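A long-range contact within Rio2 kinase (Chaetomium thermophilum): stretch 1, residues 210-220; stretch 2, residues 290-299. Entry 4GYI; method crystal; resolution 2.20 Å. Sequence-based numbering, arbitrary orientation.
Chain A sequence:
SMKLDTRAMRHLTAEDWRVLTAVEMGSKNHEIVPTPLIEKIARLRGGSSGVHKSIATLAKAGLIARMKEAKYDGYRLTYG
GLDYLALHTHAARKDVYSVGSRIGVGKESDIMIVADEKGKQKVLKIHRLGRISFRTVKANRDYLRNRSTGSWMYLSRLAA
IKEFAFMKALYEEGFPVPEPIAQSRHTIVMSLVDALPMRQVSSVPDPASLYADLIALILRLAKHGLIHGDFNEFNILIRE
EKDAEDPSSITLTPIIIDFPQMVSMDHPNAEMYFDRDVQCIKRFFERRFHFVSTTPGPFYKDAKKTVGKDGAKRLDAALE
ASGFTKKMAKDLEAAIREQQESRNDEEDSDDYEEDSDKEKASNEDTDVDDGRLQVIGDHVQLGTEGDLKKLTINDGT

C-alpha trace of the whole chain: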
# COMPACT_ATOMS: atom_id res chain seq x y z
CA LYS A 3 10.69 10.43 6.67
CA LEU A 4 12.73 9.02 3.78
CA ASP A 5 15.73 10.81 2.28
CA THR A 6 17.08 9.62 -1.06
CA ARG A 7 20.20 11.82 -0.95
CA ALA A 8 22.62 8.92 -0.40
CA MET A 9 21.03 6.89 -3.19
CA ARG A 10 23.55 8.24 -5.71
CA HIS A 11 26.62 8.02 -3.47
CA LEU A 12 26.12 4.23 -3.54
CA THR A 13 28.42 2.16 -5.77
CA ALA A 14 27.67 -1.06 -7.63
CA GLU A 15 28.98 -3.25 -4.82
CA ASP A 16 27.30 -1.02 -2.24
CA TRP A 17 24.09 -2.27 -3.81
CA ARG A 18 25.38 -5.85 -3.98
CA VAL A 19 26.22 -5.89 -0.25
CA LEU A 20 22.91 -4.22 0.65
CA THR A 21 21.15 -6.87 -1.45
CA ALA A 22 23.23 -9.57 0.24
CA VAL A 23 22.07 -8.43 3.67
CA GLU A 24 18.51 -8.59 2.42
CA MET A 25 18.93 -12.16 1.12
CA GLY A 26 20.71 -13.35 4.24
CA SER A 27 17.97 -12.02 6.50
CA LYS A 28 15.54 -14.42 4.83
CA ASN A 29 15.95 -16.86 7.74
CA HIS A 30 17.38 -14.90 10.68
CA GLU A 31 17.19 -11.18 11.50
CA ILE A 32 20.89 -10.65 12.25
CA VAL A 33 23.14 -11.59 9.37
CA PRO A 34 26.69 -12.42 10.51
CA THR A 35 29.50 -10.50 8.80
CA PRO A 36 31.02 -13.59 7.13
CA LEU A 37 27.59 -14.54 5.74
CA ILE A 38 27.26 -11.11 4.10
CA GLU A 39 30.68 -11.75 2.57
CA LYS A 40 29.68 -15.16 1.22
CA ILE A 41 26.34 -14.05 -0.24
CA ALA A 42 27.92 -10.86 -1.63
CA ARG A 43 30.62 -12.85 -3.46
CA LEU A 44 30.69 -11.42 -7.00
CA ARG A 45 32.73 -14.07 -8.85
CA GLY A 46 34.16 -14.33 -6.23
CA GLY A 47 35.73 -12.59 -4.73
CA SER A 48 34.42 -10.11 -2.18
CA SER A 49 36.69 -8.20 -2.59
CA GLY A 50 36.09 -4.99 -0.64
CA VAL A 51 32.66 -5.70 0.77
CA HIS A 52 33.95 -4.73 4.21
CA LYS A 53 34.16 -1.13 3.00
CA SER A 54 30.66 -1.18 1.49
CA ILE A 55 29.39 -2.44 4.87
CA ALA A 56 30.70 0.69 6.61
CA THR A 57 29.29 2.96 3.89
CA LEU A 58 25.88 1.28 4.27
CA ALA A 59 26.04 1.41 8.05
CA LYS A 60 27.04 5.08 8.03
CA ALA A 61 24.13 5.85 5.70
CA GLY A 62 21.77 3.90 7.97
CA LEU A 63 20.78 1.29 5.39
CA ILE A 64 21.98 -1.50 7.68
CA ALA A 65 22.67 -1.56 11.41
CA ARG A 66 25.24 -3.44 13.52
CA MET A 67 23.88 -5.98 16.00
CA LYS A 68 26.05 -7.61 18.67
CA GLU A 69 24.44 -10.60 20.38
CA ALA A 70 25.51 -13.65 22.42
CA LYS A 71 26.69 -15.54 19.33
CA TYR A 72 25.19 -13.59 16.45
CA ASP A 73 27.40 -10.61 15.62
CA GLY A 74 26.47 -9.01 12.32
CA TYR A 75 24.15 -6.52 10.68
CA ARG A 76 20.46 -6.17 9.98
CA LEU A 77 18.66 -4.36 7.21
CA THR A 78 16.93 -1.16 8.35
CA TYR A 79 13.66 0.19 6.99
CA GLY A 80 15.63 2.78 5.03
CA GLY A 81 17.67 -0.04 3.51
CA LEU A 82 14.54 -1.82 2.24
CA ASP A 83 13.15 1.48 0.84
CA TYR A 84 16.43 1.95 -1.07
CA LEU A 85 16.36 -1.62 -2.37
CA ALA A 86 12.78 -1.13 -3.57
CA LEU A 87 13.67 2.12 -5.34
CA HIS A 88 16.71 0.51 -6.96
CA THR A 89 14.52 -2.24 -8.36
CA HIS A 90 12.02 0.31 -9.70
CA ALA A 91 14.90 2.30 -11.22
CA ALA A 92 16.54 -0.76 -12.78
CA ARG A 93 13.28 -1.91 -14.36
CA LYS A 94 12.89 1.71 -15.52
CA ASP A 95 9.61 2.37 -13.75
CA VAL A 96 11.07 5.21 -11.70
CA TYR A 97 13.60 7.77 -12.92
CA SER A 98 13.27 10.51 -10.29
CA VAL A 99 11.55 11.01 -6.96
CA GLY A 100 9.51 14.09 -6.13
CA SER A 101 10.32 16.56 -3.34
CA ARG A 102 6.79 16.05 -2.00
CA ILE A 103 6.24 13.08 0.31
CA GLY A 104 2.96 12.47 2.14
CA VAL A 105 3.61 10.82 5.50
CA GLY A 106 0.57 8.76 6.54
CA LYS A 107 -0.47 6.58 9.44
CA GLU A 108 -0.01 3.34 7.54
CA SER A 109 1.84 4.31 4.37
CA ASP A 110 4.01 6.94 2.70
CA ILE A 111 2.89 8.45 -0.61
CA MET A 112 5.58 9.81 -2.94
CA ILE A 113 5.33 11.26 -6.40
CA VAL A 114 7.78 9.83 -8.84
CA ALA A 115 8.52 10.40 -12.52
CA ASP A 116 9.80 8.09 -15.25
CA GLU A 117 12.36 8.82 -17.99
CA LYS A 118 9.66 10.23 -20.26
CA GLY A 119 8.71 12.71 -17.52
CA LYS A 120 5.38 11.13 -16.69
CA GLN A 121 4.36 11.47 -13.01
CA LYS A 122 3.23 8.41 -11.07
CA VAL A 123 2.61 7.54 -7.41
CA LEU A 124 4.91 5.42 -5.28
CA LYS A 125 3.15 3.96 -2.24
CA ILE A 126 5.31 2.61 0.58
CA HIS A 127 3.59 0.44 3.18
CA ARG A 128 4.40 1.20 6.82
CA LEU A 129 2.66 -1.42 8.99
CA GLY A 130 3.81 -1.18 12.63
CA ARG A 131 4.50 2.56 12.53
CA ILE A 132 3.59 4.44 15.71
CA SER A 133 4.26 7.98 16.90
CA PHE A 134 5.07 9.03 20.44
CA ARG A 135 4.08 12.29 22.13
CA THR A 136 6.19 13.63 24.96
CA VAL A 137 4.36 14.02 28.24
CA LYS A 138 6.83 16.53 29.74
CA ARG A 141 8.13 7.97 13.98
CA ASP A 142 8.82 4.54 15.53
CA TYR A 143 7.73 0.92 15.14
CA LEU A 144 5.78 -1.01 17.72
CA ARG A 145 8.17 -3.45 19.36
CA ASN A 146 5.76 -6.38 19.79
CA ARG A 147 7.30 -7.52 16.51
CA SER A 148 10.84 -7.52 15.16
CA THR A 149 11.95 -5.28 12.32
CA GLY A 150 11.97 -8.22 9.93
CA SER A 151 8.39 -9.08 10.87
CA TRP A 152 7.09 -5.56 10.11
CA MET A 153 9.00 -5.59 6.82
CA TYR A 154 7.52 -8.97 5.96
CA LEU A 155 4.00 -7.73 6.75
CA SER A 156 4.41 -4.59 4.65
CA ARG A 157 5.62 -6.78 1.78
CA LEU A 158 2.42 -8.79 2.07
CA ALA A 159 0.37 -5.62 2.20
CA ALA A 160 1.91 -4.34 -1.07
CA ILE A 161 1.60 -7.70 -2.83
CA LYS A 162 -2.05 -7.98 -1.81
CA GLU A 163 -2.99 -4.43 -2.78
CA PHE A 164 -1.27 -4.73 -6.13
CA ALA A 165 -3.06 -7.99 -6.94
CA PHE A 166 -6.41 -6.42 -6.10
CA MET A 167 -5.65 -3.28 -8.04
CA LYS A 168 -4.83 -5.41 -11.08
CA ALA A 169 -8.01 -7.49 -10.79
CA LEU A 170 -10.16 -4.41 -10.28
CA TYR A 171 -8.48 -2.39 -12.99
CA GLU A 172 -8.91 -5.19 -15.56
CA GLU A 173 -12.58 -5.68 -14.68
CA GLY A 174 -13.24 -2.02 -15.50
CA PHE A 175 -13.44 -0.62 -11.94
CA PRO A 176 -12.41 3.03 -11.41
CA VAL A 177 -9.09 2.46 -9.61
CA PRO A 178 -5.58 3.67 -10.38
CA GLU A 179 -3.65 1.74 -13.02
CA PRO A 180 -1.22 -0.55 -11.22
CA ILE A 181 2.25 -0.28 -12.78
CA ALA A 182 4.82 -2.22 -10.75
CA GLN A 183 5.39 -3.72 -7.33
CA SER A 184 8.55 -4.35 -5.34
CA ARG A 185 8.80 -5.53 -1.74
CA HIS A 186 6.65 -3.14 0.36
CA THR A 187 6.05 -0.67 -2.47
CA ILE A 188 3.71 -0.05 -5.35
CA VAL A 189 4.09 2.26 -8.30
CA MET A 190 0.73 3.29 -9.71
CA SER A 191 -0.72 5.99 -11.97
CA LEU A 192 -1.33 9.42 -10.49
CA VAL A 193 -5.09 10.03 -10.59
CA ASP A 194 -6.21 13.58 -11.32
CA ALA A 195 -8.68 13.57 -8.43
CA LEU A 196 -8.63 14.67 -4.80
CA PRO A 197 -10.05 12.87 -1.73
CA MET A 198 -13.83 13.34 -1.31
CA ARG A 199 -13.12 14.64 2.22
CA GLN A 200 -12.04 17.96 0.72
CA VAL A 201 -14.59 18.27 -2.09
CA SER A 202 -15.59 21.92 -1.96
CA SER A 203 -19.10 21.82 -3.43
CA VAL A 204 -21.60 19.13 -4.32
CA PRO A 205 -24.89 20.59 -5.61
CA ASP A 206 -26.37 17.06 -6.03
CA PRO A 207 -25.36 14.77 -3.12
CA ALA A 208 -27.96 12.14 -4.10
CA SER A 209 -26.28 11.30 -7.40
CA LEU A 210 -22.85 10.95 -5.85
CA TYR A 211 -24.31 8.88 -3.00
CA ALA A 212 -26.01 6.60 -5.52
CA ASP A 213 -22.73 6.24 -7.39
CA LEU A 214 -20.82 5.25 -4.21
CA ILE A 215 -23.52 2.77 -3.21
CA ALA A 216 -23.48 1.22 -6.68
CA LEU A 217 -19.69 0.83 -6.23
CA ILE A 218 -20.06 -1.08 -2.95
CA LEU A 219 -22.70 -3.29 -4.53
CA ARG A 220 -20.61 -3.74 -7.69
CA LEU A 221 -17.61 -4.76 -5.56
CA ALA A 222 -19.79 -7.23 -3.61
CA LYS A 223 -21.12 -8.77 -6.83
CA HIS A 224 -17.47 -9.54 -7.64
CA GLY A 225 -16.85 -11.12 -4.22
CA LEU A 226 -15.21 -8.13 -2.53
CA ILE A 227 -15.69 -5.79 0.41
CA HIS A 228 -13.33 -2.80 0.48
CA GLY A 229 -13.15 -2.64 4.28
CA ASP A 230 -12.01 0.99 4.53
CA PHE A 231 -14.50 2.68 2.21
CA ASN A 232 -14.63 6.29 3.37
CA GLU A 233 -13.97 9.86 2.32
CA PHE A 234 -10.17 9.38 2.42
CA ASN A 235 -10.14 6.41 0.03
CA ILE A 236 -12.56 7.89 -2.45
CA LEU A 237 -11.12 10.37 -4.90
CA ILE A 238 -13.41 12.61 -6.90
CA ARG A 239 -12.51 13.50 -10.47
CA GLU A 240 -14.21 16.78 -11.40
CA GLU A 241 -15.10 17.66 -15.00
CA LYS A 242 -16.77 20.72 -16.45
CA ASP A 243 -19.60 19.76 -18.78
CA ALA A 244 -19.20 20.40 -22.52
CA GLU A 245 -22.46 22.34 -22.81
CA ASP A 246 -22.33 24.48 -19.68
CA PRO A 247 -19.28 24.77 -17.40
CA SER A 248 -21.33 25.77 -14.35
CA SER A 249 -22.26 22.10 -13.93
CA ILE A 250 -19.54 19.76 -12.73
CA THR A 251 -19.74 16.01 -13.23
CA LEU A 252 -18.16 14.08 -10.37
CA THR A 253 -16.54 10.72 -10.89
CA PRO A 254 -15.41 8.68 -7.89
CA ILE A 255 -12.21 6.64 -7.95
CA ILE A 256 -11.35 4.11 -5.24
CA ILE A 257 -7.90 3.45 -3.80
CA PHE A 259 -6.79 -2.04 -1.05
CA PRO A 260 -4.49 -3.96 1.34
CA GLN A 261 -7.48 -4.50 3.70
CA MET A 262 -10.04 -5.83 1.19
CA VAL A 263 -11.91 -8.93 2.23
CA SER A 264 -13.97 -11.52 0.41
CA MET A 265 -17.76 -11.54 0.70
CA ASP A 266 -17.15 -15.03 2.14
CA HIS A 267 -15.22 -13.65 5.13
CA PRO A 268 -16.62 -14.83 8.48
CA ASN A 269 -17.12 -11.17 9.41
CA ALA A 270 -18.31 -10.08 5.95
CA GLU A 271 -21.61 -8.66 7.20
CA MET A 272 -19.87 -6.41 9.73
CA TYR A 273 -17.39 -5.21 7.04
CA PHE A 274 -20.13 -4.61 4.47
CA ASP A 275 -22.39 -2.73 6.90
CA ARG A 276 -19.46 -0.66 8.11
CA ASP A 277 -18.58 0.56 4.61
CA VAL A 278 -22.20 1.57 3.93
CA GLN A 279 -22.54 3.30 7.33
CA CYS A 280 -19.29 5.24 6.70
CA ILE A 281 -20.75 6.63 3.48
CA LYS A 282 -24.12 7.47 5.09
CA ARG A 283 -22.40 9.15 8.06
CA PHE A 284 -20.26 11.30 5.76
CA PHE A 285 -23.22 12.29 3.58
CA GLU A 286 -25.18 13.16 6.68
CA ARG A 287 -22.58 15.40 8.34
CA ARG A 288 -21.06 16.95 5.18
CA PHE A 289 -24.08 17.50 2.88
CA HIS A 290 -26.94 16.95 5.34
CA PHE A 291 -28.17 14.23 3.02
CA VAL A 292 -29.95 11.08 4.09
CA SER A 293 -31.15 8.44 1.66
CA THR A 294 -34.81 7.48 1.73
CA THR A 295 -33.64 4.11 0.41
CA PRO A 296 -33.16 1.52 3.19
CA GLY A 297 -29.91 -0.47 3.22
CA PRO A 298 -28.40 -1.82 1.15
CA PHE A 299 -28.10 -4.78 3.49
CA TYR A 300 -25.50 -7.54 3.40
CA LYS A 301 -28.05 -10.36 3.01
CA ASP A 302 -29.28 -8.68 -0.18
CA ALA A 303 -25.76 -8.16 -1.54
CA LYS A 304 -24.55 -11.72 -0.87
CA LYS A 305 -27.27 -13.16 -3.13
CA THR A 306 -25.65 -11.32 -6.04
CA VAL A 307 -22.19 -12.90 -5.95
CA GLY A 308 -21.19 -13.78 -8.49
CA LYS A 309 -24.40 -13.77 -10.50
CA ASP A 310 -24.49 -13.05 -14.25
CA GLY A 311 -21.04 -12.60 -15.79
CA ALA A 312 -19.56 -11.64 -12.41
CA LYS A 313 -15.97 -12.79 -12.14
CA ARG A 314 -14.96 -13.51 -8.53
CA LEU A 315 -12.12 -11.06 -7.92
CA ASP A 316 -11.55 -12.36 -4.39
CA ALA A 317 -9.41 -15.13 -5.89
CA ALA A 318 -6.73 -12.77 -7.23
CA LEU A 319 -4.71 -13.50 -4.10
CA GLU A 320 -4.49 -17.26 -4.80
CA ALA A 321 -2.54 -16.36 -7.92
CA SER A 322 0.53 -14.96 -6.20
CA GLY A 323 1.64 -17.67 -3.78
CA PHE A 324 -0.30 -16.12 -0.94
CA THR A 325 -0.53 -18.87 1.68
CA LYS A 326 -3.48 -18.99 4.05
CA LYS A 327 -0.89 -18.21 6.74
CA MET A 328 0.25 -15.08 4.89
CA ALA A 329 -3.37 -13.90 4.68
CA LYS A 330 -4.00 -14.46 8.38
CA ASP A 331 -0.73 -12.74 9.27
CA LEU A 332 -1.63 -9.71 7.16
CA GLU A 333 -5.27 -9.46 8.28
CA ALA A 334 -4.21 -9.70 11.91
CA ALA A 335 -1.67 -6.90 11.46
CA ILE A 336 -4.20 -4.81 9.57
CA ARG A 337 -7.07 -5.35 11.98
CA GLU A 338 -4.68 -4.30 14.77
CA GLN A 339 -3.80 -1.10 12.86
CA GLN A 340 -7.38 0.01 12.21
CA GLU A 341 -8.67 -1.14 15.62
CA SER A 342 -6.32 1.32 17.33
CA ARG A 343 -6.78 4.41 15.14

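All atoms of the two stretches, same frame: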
# COMPACT_ATOMS: atom_id res chain seq x y z
N LEU A 210 -24.15 11.45 -6.28
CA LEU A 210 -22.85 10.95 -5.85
C LEU A 210 -23.04 9.78 -4.88
O LEU A 210 -22.37 8.76 -5.01
CB LEU A 210 -22.01 12.08 -5.24
CG LEU A 210 -20.64 11.67 -4.67
CD1 LEU A 210 -19.76 11.01 -5.73
CD2 LEU A 210 -19.93 12.85 -4.01
N TYR A 211 -23.97 9.94 -3.94
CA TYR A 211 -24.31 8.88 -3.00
C TYR A 211 -24.71 7.61 -3.73
O TYR A 211 -24.21 6.53 -3.43
CB TYR A 211 -25.44 9.33 -2.08
CG TYR A 211 -25.94 8.25 -1.13
CD1 TYR A 211 -25.34 8.05 0.10
CD2 TYR A 211 -27.04 7.47 -1.46
CE1 TYR A 211 -25.81 7.09 0.97
CE2 TYR A 211 -27.52 6.50 -0.59
CZ TYR A 211 -26.90 6.32 0.62
OH TYR A 211 -27.37 5.38 1.49
N ALA A 212 -25.59 7.75 -4.72
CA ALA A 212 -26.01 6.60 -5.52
C ALA A 212 -24.85 5.96 -6.26
O ALA A 212 -24.78 4.74 -6.37
CB ALA A 212 -27.07 7.01 -6.51
N ASP A 213 -23.93 6.78 -6.76
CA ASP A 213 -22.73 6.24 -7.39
C ASP A 213 -21.85 5.43 -6.40
O ASP A 213 -21.39 4.33 -6.71
CB ASP A 213 -21.95 7.35 -8.12
CG ASP A 213 -22.60 7.76 -9.45
OD1 ASP A 213 -23.76 7.34 -9.73
OD2 ASP A 213 -21.96 8.50 -10.23
N LEU A 214 -21.63 5.96 -5.20
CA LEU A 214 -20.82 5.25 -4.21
C LEU A 214 -21.46 3.94 -3.77
O LEU A 214 -20.77 2.92 -3.62
CB LEU A 214 -20.56 6.16 -3.01
CG LEU A 214 -19.77 7.42 -3.39
CD1 LEU A 214 -19.66 8.37 -2.23
CD2 LEU A 214 -18.38 7.05 -3.93
N ILE A 215 -22.77 3.96 -3.59
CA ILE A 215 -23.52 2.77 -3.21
C ILE A 215 -23.45 1.73 -4.31
O ILE A 215 -23.20 0.55 -4.04
CB ILE A 215 -25.00 3.09 -2.91
CG1 ILE A 215 -25.11 3.96 -1.66
CG2 ILE A 215 -25.80 1.81 -2.74
CD1 ILE A 215 -24.41 3.39 -0.42
N ALA A 216 -23.65 2.15 -5.55
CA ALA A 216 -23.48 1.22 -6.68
C ALA A 216 -22.06 0.60 -6.67
O ALA A 216 -21.91 -0.60 -6.92
CB ALA A 216 -23.78 1.91 -8.04
N LEU A 217 -21.04 1.38 -6.34
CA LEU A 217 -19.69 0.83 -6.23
C LEU A 217 -19.57 -0.28 -5.18
O LEU A 217 -18.95 -1.31 -5.43
CB LEU A 217 -18.64 1.91 -5.95
CG LEU A 217 -18.10 2.64 -7.17
CD1 LEU A 217 -17.07 3.66 -6.74
CD2 LEU A 217 -17.52 1.66 -8.16
N ILE A 218 -20.14 -0.06 -4.00
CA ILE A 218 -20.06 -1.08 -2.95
C ILE A 218 -20.78 -2.34 -3.38
O ILE A 218 -20.28 -3.45 -3.18
CB ILE A 218 -20.68 -0.60 -1.65
CG1 ILE A 218 -19.83 0.52 -1.06
CG2 ILE A 218 -20.84 -1.77 -0.66
CD1 ILE A 218 -20.56 1.34 -0.00
N LEU A 219 -21.94 -2.17 -4.01
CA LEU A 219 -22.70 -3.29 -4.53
C LEU A 219 -21.97 -3.94 -5.71
O LEU A 219 -21.95 -5.16 -5.82
CB LEU A 219 -24.11 -2.87 -4.92
CG LEU A 219 -24.98 -2.39 -3.74
CD1 LEU A 219 -26.39 -2.01 -4.20
CD2 LEU A 219 -25.05 -3.44 -2.63
N ARG A 220 -21.36 -3.15 -6.58
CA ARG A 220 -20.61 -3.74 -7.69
C ARG A 220 -19.43 -4.56 -7.17
O ARG A 220 -19.20 -5.68 -7.64
CB ARG A 220 -20.12 -2.69 -8.69
CG ARG A 220 -19.44 -3.32 -9.91
CD ARG A 220 -19.06 -2.31 -10.99
NE ARG A 220 -18.36 -2.99 -12.08
CZ ARG A 220 -17.48 -2.42 -12.90
NH1 ARG A 220 -17.15 -1.13 -12.80
NH2 ARG A 220 -16.92 -3.17 -13.85
N HIS A 290 -25.63 17.05 4.70
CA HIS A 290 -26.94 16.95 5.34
C HIS A 290 -27.91 16.18 4.46
O HIS A 290 -29.06 16.56 4.29
CB HIS A 290 -27.46 18.33 5.71
CG HIS A 290 -26.52 19.11 6.57
ND1 HIS A 290 -26.38 18.86 7.92
CD2 HIS A 290 -25.62 20.08 6.26
CE1 HIS A 290 -25.45 19.67 8.41
NE2 HIS A 290 -24.98 20.41 7.43
N PHE A 291 -27.40 15.09 3.89
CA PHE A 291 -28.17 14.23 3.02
C PHE A 291 -28.37 12.87 3.66
O PHE A 291 -27.45 12.30 4.25
CB PHE A 291 -27.46 14.04 1.68
CG PHE A 291 -28.11 13.03 0.80
CD1 PHE A 291 -29.18 13.38 -0.00
CD2 PHE A 291 -27.67 11.71 0.77
CE1 PHE A 291 -29.80 12.45 -0.82
CE2 PHE A 291 -28.28 10.77 -0.05
CZ PHE A 291 -29.34 11.13 -0.84
N VAL A 292 -29.58 12.35 3.51
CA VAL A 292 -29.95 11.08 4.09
C VAL A 292 -30.81 10.35 3.08
O VAL A 292 -31.87 10.84 2.68
CB VAL A 292 -30.77 11.30 5.36
CG1 VAL A 292 -31.45 10.00 5.81
CG2 VAL A 292 -29.89 11.90 6.46
N SER A 293 -30.36 9.17 2.64
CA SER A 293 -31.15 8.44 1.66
C SER A 293 -32.48 7.96 2.23
O SER A 293 -32.56 7.55 3.39
CB SER A 293 -30.39 7.23 1.12
OG SER A 293 -31.14 6.60 0.09
N THR A 294 -33.51 8.02 1.40
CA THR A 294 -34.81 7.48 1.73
C THR A 294 -34.79 5.98 1.45
O THR A 294 -35.70 5.26 1.85
CB THR A 294 -35.92 8.12 0.89
OG1 THR A 294 -35.89 7.57 -0.43
CG2 THR A 294 -35.71 9.63 0.80
N THR A 295 -33.75 5.52 0.78
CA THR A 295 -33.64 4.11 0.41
C THR A 295 -32.97 3.30 1.51
O THR A 295 -31.80 3.53 1.81
CB THR A 295 -32.80 3.93 -0.86
OG1 THR A 295 -33.42 4.63 -1.95
CG2 THR A 295 -32.69 2.44 -1.19
N PRO A 296 -33.70 2.35 2.11
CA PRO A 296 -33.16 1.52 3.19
C PRO A 296 -32.01 0.62 2.71
O PRO A 296 -31.99 0.20 1.55
CB PRO A 296 -34.35 0.66 3.61
CG PRO A 296 -35.56 1.42 3.15
CD PRO A 296 -35.13 2.07 1.87
N GLY A 297 -31.06 0.34 3.59
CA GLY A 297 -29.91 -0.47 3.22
C GLY A 297 -28.88 0.29 2.40
O GLY A 297 -28.68 1.48 2.63
N PRO A 298 -28.20 -0.39 1.45
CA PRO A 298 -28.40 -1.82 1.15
C PRO A 298 -27.92 -2.68 2.30
O PRO A 298 -27.13 -2.23 3.12
CB PRO A 298 -27.52 -2.04 -0.09
CG PRO A 298 -26.47 -1.03 -0.01
CD PRO A 298 -27.11 0.18 0.64
N PHE A 299 -28.45 -3.89 2.40
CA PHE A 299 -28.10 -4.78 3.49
C PHE A 299 -27.27 -5.91 2.94
O PHE A 299 -27.43 -6.31 1.78
CB PHE A 299 -29.35 -5.34 4.16
CG PHE A 299 -30.40 -4.31 4.43
CD1 PHE A 299 -30.29 -3.46 5.52
CD2 PHE A 299 -31.50 -4.19 3.60
CE1 PHE A 299 -31.26 -2.50 5.78
CE2 PHE A 299 -32.47 -3.24 3.85
CZ PHE A 299 -32.35 -2.40 4.95
O HOH W 1 -29.24 3.84 0.95

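Stretch 1 is helical throughout, as the chain of i to i+4 backbone hydrogen bonds attests, from Leu 214 N to Leu 210 O (2.9 Å) through to Arg 220 N to Ala 216 O (2.6 Å). Stretch 2 has no regular helix or strand; it runs as a loop from His 290, which leaves a preceding helix with positive phi, to Phe 299, the N-cap of the next. No direct hydrogen bond joins the two stretches, so the contact, which buries 298 Å² summed over both sides, rests on apolar packing and one bridging water.

Leu 210, the first residue of stretch 1, lies out of reach of the loop. Tyr 211 opens the contact and contributes the largest covered area, 84 Å². Its CA-to-CB bond points toward the loop, and a t rotamer (chi1 176°) carries the ring along Phe 291 and Ser 293. Phe 291 CE2 sits over one face of the tyrosine ring, 3.6 Å from Tyr 211 CG. The two ring planes meet at 58° with centroids 5.3 Å apart, an oblique aromatic pair. Further along the same ring, Tyr 211 CE2 lies 3.4 Å from Ser 293 CB, a close van der Waals approach.

The hydroxyl of Tyr 211 reaches no loop acceptor directly: Tyr 211 OH is 4.3 Å from Gly 297 O, too far for a hydrogen bond. Water 1 fills the gap. It accepts a short bond from Tyr 211 OH (2.5 Å from the water O) and donates to Thr 295 O (2.7 Å from the water O) and Gly 297 O (3.0 Å from the water O), tying the phenol to two backbone carbonyls. A weak bond from Ser 293 OG, 3.5 Å from the water O, adds little. That serine oxygen is also engaged within the loop, where Thr 295 N donates to Ser 293 OG at 2.9 Å with an N-H...acceptor angle of 153°.

Ala 212, Asp 213 and Leu 214 make no contact, and the next residue to do so is Ile 215, one helical turn after Tyr 211. Its CA-to-CB bond again points toward the loop, and Ile 215 CG2 packs 4.0 Å from Pro 298 CD. The backbones are nearest here too: Ile 215 CA and Pro 298 CA are 8.0 Å apart. Pro 298 follows a cis peptide bond, and the preceding Gly 297 has phi 77°, a value that favours glycine; an ideal CB there would fall 2.9 Å from Phe 299 N, a clash within the loop itself.

Ala 216 and Leu 217 are out of reach. Ile 218 has a CA-to-CB bond pointing toward the loop, but its nearest side-chain approach, Ile 218 CG2 to Pro 298 CG, is 5.7 Å, beyond contact distance. Leu 219, a further turn beyond Ile 215, starts sideways, but its end comes nearer, bringing Leu 219 CD2 to 3.8 Å from Pro 298 CB. Pro 298 thus receives two successive helical turns, which accounts for its 72 Å² of covered area. Arg 220 plays no part.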